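Local coordinates for protein phosphoglycerate kinase (Coxiella burnetii, PDB 4NG4) that catalyses the reversible, ATP-dependent phosphorylation of 3-phosphoglycerate to 1,3-bisphosphoglycerate, a step of glycolysis, at residues A[46-51]-A[90-95]; A[273-278]-A[291-296]. All blocks are in the same frame, centred on the assembly; numbering follows the deposited sequence.

Contact 1. Residues A[46-51]-A[90-95]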
ATOM      1  N   GLU A  46      14.163  -1.191   7.101  1.00 47.83           N
ATOM      2  CA  GLU A  46      13.232  -2.299   6.920  1.00 48.98           C
ATOM      3  C   GLU A  46      13.141  -2.720   5.446  1.00 45.85           C
ATOM      4  O   GLU A  46      12.915  -3.903   5.155  1.00 47.18           O
ATOM      5  CB  GLU A  46      11.850  -1.934   7.503  1.00 50.03           C
ATOM      6  CG  GLU A  46      10.716  -2.952   7.281  1.00 51.48           C
ATOM      7  CD  GLU A  46      10.896  -4.279   8.009  1.00 56.50           C
ATOM      8  OE1 GLU A  46      12.040  -4.655   8.335  1.00 58.33           O
ATOM      9  OE2 GLU A  46       9.873  -4.966   8.232  1.00 59.10           O
ATOM     10  N   ARG A  47      13.360  -1.770   4.533  1.00 42.10           N
ATOM     11  CA  ARG A  47      13.238  -2.031   3.103  1.00 39.40           C
ATOM     12  C   ARG A  47      14.407  -2.832   2.592  1.00 40.13           C
ATOM     13  O   ARG A  47      14.243  -3.692   1.729  1.00 40.45           O
ATOM     14  CB  ARG A  47      13.128  -0.737   2.310  1.00 35.97           C
ATOM     15  CG  ARG A  47      12.188   0.249   2.940  1.00 35.88           C
ATOM     16  CD  ARG A  47      11.678   1.307   1.988  1.00 32.84           C
ATOM     17  NE  ARG A  47      10.860   2.268   2.734  1.00 34.47           N
ATOM     18  CZ  ARG A  47      10.100   3.215   2.191  1.00 33.41           C
ATOM     19  NH1 ARG A  47      10.027   3.361   0.878  1.00 31.30           N
ATOM     20  NH2 ARG A  47       9.401   4.016   2.982  1.00 35.65           N
ATOM     21  N   ILE A  48      15.593  -2.548   3.113  1.00 41.12           N
ATOM     22  CA  ILE A  48      16.767  -3.348   2.764  1.00 42.31           C
ATOM     23  C   ILE A  48      16.578  -4.771   3.286  1.00 45.72           C
ATOM     24  O   ILE A  48      16.760  -5.737   2.541  1.00 46.31           O
ATOM     25  CB  ILE A  48      18.075  -2.766   3.343  1.00 43.55           C
ATOM     26  CG1 ILE A  48      18.296  -1.323   2.862  1.00 40.75           C
ATOM     27  CG2 ILE A  48      19.262  -3.641   2.952  1.00 44.86           C
ATOM     28  CD1 ILE A  48      18.996  -0.449   3.891  1.00 41.95           C
ATOM     29  N   VAL A  49      16.195  -4.885   4.561  1.00 48.29           N
ATOM     30  CA  VAL A  49      15.959  -6.189   5.204  1.00 52.16           C
ATOM     31  C   VAL A  49      14.926  -7.013   4.412  1.00 51.39           C
ATOM     32  O   VAL A  49      15.059  -8.234   4.275  1.00 53.87           O
ATOM     33  CB  VAL A  49      15.507  -6.035   6.701  1.00 55.33           C
ATOM     34  CG1 VAL A  49      15.034  -7.369   7.274  1.00 59.07           C
ATOM     35  CG2 VAL A  49      16.629  -5.469   7.564  1.00 57.15           C
ATOM     36  N   ARG A  50      13.913  -6.328   3.883  1.00 48.01           N
ATOM     37  CA  ARG A  50      12.864  -6.966   3.081  1.00 47.25           C
ATOM     38  C   ARG A  50      13.408  -7.398   1.706  1.00 45.77           C
ATOM     39  O   ARG A  50      13.157  -8.504   1.250  1.00 47.29           O
ATOM     40  CB  ARG A  50      11.675  -6.005   2.919  1.00 44.51           C
ATOM     41  CG  ARG A  50      10.303  -6.543   3.368  1.00 46.29           C
ATOM     42  CD  ARG A  50       9.468  -5.472   4.116  1.00 45.51           C
ATOM     43  NE  ARG A  50       9.711  -4.120   3.600  1.00 42.33           N
ATOM     44  CZ  ARG A  50       9.250  -2.993   4.142  1.00 41.86           C
ATOM     45  NH1 ARG A  50       8.473  -3.029   5.229  1.00 45.66           N
ATOM     46  NH2 ARG A  50       9.556  -1.819   3.586  1.00 36.10           N
ATOM     47  N   ALA A  51      14.177  -6.528   1.066  1.00 43.35           N
ATOM     48  CA  ALA A  51      14.723  -6.803  -0.261  1.00 42.20           C
ATOM     49  C   ALA A  51      15.867  -7.831  -0.266  1.00 45.16           C
ATOM     50  O   ALA A  51      16.181  -8.402  -1.316  1.00 45.40           O
ATOM     51  CB  ALA A  51      15.183  -5.504  -0.919  1.00 38.60           C
ATOM     52  N   ARG A  90      26.890   0.589   1.493  1.00 49.07           N
ATOM     53  CA  ARG A  90      27.660   0.135   2.637  1.00 53.57           C
ATOM     54  C   ARG A  90      26.810  -0.825   3.461  1.00 54.61           C
ATOM     55  O   ARG A  90      27.280  -1.877   3.892  1.00 58.23           O
ATOM     56  CB  ARG A  90      28.111   1.327   3.486  1.00 54.90           C
ATOM     57  CG  ARG A  90      29.229   2.148   2.835  1.00 55.77           C
ATOM     58  CD  ARG A  90      29.628   3.354   3.685  1.00 57.92           C
ATOM     59  NE  ARG A  90      28.621   4.416   3.639  1.00 54.93           N
ATOM     60  CZ  ARG A  90      28.697   5.564   4.315  1.00 55.62           C
ATOM     61  NH1 ARG A  90      29.738   5.822   5.112  1.00 59.55           N
ATOM     62  NH2 ARG A  90      27.723   6.460   4.198  1.00 52.24           N
ATOM     63  N   LEU A  91      25.548  -0.460   3.666  1.00 51.75           N
ATOM     64  CA  LEU A  91      24.647  -1.246   4.501  1.00 52.88           C
ATOM     65  C   LEU A  91      24.244  -2.582   3.854  1.00 52.81           C
ATOM     66  O   LEU A  91      23.885  -3.520   4.559  1.00 55.37           O
ATOM     67  CB  LEU A  91      23.418  -0.404   4.869  1.00 50.29           C
ATOM     68  CG  LEU A  91      22.576  -0.801   6.093  1.00 52.28           C
ATOM     69  CD1 LEU A  91      21.486  -1.779   5.703  1.00 51.13           C
ATOM     70  CD2 LEU A  91      23.433  -1.352   7.219  1.00 56.54           C
ATOM     71  N   LEU A  92      24.320  -2.666   2.524  1.00 50.40           N
ATOM     72  CA  LEU A  92      24.097  -3.924   1.783  1.00 50.74           C
ATOM     73  C   LEU A  92      25.265  -4.893   1.915  1.00 55.23           C
ATOM     74  O   LEU A  92      25.064  -6.094   2.104  1.00 57.75           O
ATOM     75  CB  LEU A  92      23.885  -3.646   0.291  1.00 47.38           C
ATOM     76  CG  LEU A  92      22.458  -3.473  -0.221  1.00 43.42           C
ATOM     77  CD1 LEU A  92      22.488  -2.923  -1.639  1.00 40.32           C
ATOM     78  CD2 LEU A  92      21.723  -4.794  -0.175  1.00 44.05           C
ATOM     79  N   SER A  93      26.484  -4.375   1.769  1.00 56.66           N
ATOM     80  CA  SER A  93      27.698  -5.192   1.873  1.00 61.36           C
ATOM     81  C   SER A  93      27.779  -5.815   3.260  1.00 65.62           C
ATOM     82  O   SER A  93      28.037  -7.009   3.397  1.00 69.40           O
ATOM     83  CB  SER A  93      28.945  -4.350   1.595  1.00 62.28           C
ATOM     84  OG  SER A  93      28.812  -3.637   0.374  1.00 58.88           O
ATOM     85  N   LYS A  94      27.525  -4.998   4.282  1.00 65.52           N
ATOM     86  CA  LYS A  94      27.489  -5.452   5.676  1.00 69.62           C
ATOM     87  C   LYS A  94      26.599  -6.689   5.809  1.00 70.73           C
ATOM     88  O   LYS A  94      26.929  -7.624   6.542  1.00 75.80           O
ATOM     89  CB  LYS A  94      27.002  -4.320   6.599  1.00 68.44           C
ATOM     90  CG  LYS A  94      27.512  -4.379   8.033  1.00 73.67           C
ATOM     91  CD  LYS A  94      27.557  -2.990   8.675  1.00 73.19           C
ATOM     92  CE  LYS A  94      28.041  -3.027  10.129  1.00 79.42           C
ATOM     93  NZ  LYS A  94      29.469  -3.432  10.268  1.00 84.31           N
ATOM     94  N   LYS A  95      25.491  -6.700   5.073  1.00 66.51           N
ATOM     95  CA  LYS A  95      24.564  -7.827   5.084  1.00 67.32           C
ATOM     96  C   LYS A  95      25.096  -9.004   4.274  1.00 69.37           C
ATOM     97  O   LYS A  95      24.893 -10.157   4.651  1.00 72.92           O
ATOM     98  CB  LYS A  95      23.204  -7.402   4.537  1.00 62.56           C
ATOM     99  CG  LYS A  95      22.478  -6.331   5.369  1.00 61.04           C
ATOM    100  CD  LYS A  95      22.153  -6.821   6.783  1.00 65.30           C
ATOM    101  CE  LYS A  95      20.847  -6.231   7.303  1.00 63.19           C
ATOM    102  NZ  LYS A  95      20.874  -4.749   7.341  1.00 59.36           N
TER
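Ile48, in the first turn of helix 46-60, packs against Leu91 and Leu92 of helix 86-94. Its CD1 and CG2 form a two-pronged end on which Leu91 rests: Leu91 CD1 lies 3.4 Å from Ile48 CD1 and 4.0 Å from Ile48 CG2. The second prong has another neighbour, since Ile48 CG2 also meets Leu92 CD2 at 4.1 Å. With Ile48 CG1 anti to the carbonyl carbon (chi1 -58°), CG2 is anti to the backbone N and faces both leucines; CD1, carried on CG1, meets Leu91. The two leucines meet Ile48 at a slant, and Leu92 also touches Ile55, two turns further along the same helix as Ile48.

At the exposed side, Val49 CG2 touches Lys95 CE at 4.3 Å, so the lysine offers the end of its aliphatic chain to the valine; Lys95 also touches Leu52.

Within 46-51 the charged residues Glu46, Arg47 and Arg50 do not touch the other helix. Arg50 NH1 and Glu46 OE2 form a long pair at 3.8 Å, out of the guanidinium plane and therefore purely electrostatic. Arg47, predicted to bind substrate, makes a weak, long ion pair with Asp32.

The contact is apolar, with Ile48 the one buried residue among those that touch, so van der Waals and hydrophobic contact rather than hydrogen bonds or charge joins the two helices.

Contact 2. Residues A[273-278]-A[291-296]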
ATOM      1  N   VAL A 273     -22.136   7.096  18.200  1.00 26.38           N
ATOM      2  CA  VAL A 273     -20.843   7.783  17.996  1.00 25.39           C
ATOM      3  C   VAL A 273     -20.388   8.500  19.264  1.00 26.58           C
ATOM      4  O   VAL A 273     -21.190   8.739  20.161  1.00 27.68           O
ATOM      5  CB  VAL A 273     -20.947   8.864  16.883  1.00 24.21           C
ATOM      6  CG1 VAL A 273     -21.137   8.233  15.511  1.00 22.70           C
ATOM      7  CG2 VAL A 273     -22.074   9.830  17.183  1.00 24.64           C
ATOM      8  N   ILE A 274     -19.113   8.854  19.356  1.00 26.22           N
ATOM      9  CA  ILE A 274     -18.697   9.699  20.468  1.00 27.85           C
ATOM     10  C   ILE A 274     -18.323  11.082  19.982  1.00 26.87           C
ATOM     11  O   ILE A 274     -17.507  11.242  19.080  1.00 25.55           O
ATOM     12  CB  ILE A 274     -17.561   9.104  21.307  1.00 29.32           C
ATOM     13  CG1 ILE A 274     -17.292   9.983  22.529  1.00 31.76           C
ATOM     14  CG2 ILE A 274     -16.304   9.010  20.511  1.00 29.28           C
ATOM     15  CD1 ILE A 274     -16.898   9.181  23.783  1.00 36.20           C
ATOM     16  N   VAL A 275     -18.935  12.078  20.607  1.00 27.69           N
ATOM     17  CA  VAL A 275     -18.848  13.454  20.162  1.00 27.29           C
ATOM     18  C   VAL A 275     -18.267  14.333  21.248  1.00 29.05           C
ATOM     19  O   VAL A 275     -18.336  14.014  22.424  1.00 30.94           O
ATOM     20  CB  VAL A 275     -20.245  14.017  19.739  1.00 26.84           C
ATOM     21  CG1 VAL A 275     -20.942  13.082  18.779  1.00 25.19           C
ATOM     22  CG2 VAL A 275     -21.141  14.250  20.937  1.00 28.56           C
ATOM     23  N   ALA A 276     -17.675  15.437  20.823  1.00 29.11           N
ATOM     24  CA  ALA A 276     -17.154  16.459  21.712  1.00 31.14           C
ATOM     25  C   ALA A 276     -17.271  17.764  20.952  1.00 31.07           C
ATOM     26  O   ALA A 276     -17.484  17.756  19.738  1.00 29.09           O
ATOM     27  CB  ALA A 276     -15.714  16.177  22.065  1.00 31.80           C
ATOM     28  N   ASP A 277     -17.135  18.882  21.657  1.00 33.45           N
ATOM     29  CA  ASP A 277     -17.237  20.191  21.020  1.00 34.06           C
ATOM     30  C   ASP A 277     -15.866  20.834  20.753  1.00 34.84           C
ATOM     31  O   ASP A 277     -15.788  21.998  20.348  1.00 35.56           O
ATOM     32  CB  ASP A 277     -18.168  21.114  21.820  1.00 35.98           C
ATOM     33  CG  ASP A 277     -17.508  21.724  23.043  1.00 39.83           C
ATOM     34  OD1 ASP A 277     -16.504  21.156  23.538  1.00 41.49           O
ATOM     35  OD2 ASP A 277     -18.015  22.779  23.508  1.00 42.60           O
ATOM     36  N   GLU A 278     -14.795  20.068  20.985  1.00 35.10           N
ATOM     37  CA  GLU A 278     -13.428  20.469  20.636  1.00 35.61           C
ATOM     38  C   GLU A 278     -12.579  19.204  20.628  1.00 34.83           C
ATOM     39  O   GLU A 278     -12.788  18.336  21.472  1.00 35.32           O
ATOM     40  CB  GLU A 278     -12.877  21.529  21.623  1.00 38.56           C
ATOM     41  CG  GLU A 278     -12.293  20.989  22.938  1.00 41.00           C
ATOM     42  CD  GLU A 278     -12.014  22.070  23.971  1.00 45.04           C
ATOM     43  OE1 GLU A 278     -12.584  23.177  23.844  1.00 46.05           O
ATOM     44  OE2 GLU A 278     -11.227  21.798  24.919  1.00 47.04           O
ATOM     45  N   ASP A 291     -29.125  10.145  16.264  1.00 29.91           N
ATOM     46  CA  ASP A 291     -30.253  11.073  16.465  1.00 31.11           C
ATOM     47  C   ASP A 291     -29.828  12.369  17.136  1.00 30.89           C
ATOM     48  O   ASP A 291     -30.224  13.453  16.726  1.00 30.66           O
ATOM     49  CB  ASP A 291     -31.324  10.464  17.395  1.00 33.51           C
ATOM     50  CG  ASP A 291     -31.899   9.151  16.888  1.00 35.76           C
ATOM     51  OD1 ASP A 291     -32.053   8.974  15.658  1.00 36.94           O
ATOM     52  OD2 ASP A 291     -32.225   8.295  17.743  1.00 40.19           O
ATOM     53  N   ALA A 292     -29.038  12.221  18.199  1.00 30.98           N
ATOM     54  CA  ALA A 292     -28.900  13.253  19.231  1.00 31.79           C
ATOM     55  C   ALA A 292     -27.750  14.236  19.017  1.00 30.57           C
ATOM     56  O   ALA A 292     -27.532  15.074  19.880  1.00 31.91           O
ATOM     57  CB  ALA A 292     -28.777  12.596  20.604  1.00 33.17           C
ATOM     58  N   VAL A 293     -27.058  14.164  17.875  1.00 28.22           N
ATOM     59  CA  VAL A 293     -25.939  15.068  17.583  1.00 27.41           C
ATOM     60  C   VAL A 293     -26.443  16.501  17.342  1.00 28.25           C
ATOM     61  O   VAL A 293     -27.155  16.755  16.370  1.00 27.77           O
ATOM     62  CB  VAL A 293     -25.098  14.605  16.353  1.00 25.48           C
ATOM     63  CG1 VAL A 293     -23.948  15.574  16.084  1.00 24.65           C
ATOM     64  CG2 VAL A 293     -24.539  13.202  16.570  1.00 24.74           C
ATOM     65  N   THR A 294     -26.048  17.422  18.227  1.00 29.55           N
ATOM     66  CA  THR A 294     -26.473  18.817  18.156  1.00 30.46           C
ATOM     67  C   THR A 294     -25.562  19.603  17.199  1.00 29.69           C
ATOM     68  O   THR A 294     -24.654  19.039  16.591  1.00 28.11           O
ATOM     69  CB  THR A 294     -26.521  19.452  19.566  1.00 32.65           C
ATOM     70  OG1 THR A 294     -25.199  19.564  20.117  1.00 32.66           O
ATOM     71  CG2 THR A 294     -27.394  18.599  20.489  1.00 33.48           C
ATOM     72  N   SER A 295     -25.807  20.902  17.057  1.00 30.78           N
ATOM     73  CA  SER A 295     -25.280  21.649  15.920  1.00 30.15           C
ATOM     74  C   SER A 295     -23.821  22.087  16.017  1.00 30.05           C
ATOM     75  O   SER A 295     -23.253  22.513  15.014  1.00 29.64           O
ATOM     76  CB  SER A 295     -26.160  22.862  15.614  1.00 31.45           C
ATOM     77  OG  SER A 295     -25.912  23.928  16.514  1.00 33.56           O
ATOM     78  N   ASN A 296     -23.203  22.005  17.184  1.00 30.94           N
ATOM     79  CA  ASN A 296     -21.761  22.286  17.255  1.00 31.37           C
ATOM     80  C   ASN A 296     -20.996  21.241  18.038  1.00 30.81           C
ATOM     81  O   ASN A 296     -20.160  21.566  18.874  1.00 31.70           O
ATOM     82  CB  ASN A 296     -21.463  23.710  17.761  1.00 33.50           C
ATOM     83  CG  ASN A 296     -22.020  23.974  19.125  1.00 35.95           C
ATOM     84  OD1 ASN A 296     -22.831  23.204  19.637  1.00 37.35           O
ATOM     85  ND2 ASN A 296     -21.592  25.074  19.730  1.00 38.85           N
TER
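Val293 sets its CG2 methyl against two valines of the strand, Val273 and Val275, which stand two residues apart and whose side chains both set out toward the loop. The methyl is 4.2 Å from Val273 CG2 and the same distance, 4.2 Å, from Val275 CG1, and so sits over the gap between the two rather than on top of either. Val293 has its CG1 anti to the backbone N (chi1 180°), which leaves CG2 as the branch that reaches the strand and carries CG1 further along toward the end of the segment. The three valines are buried and make a small aliphatic cluster.

Beyond the end of the strand the contact changes character. Asp277 also points its CB toward the loop, and there CB meets the backbone oxygen of Asn296, with Asp277 CB 3.6 Å from Asn296 O. With Asp277 CG between its own backbone N and carbonyl carbon (chi1 79°), the carboxylate lies on the far side of CB from Asn296 O, and the approach is a van der Waals one by CB. The amide of Asn296 is not engaged with Asp277; its side chain touches Lys242 instead.

Residues 293-296 run 21° from the direction of 273-277, without pairing to them. Strand 272-276 is the middle of a three-stranded antiparallel sheet, bonded through its backbone to strand 286-289 on one side and to strand 298-300 on the other. The segment 291-296 belongs to the connection between these two edge strands and passes over one face of the central strand. There the two strand valines also reach side chains of both edge strands, Val273 touching Ile299 of strand 298-300 and Val275 touching Lys288 of strand 286-289.

In the fold
Contacts 1 and 2 lie on opposite sides of the chain's centre, with their own centres 49 Å apart and their nearest atoms about 32 Å apart. This matches the two-domain plan of phosphoglycerate kinase. Contact 1 belongs to the N-terminal domain, next to the predicted substrate site: the side chain of Leu92 is about 4 Å from that of Leu33, and Arg47 is on one of its segments. Contact 2 belongs to the nucleotide-binding domain, in a small antiparallel sheet apart from the annotated residues, where the Val273 side chain is about 8 Å from the bound ADP and about 11 Å from the magnesium ion.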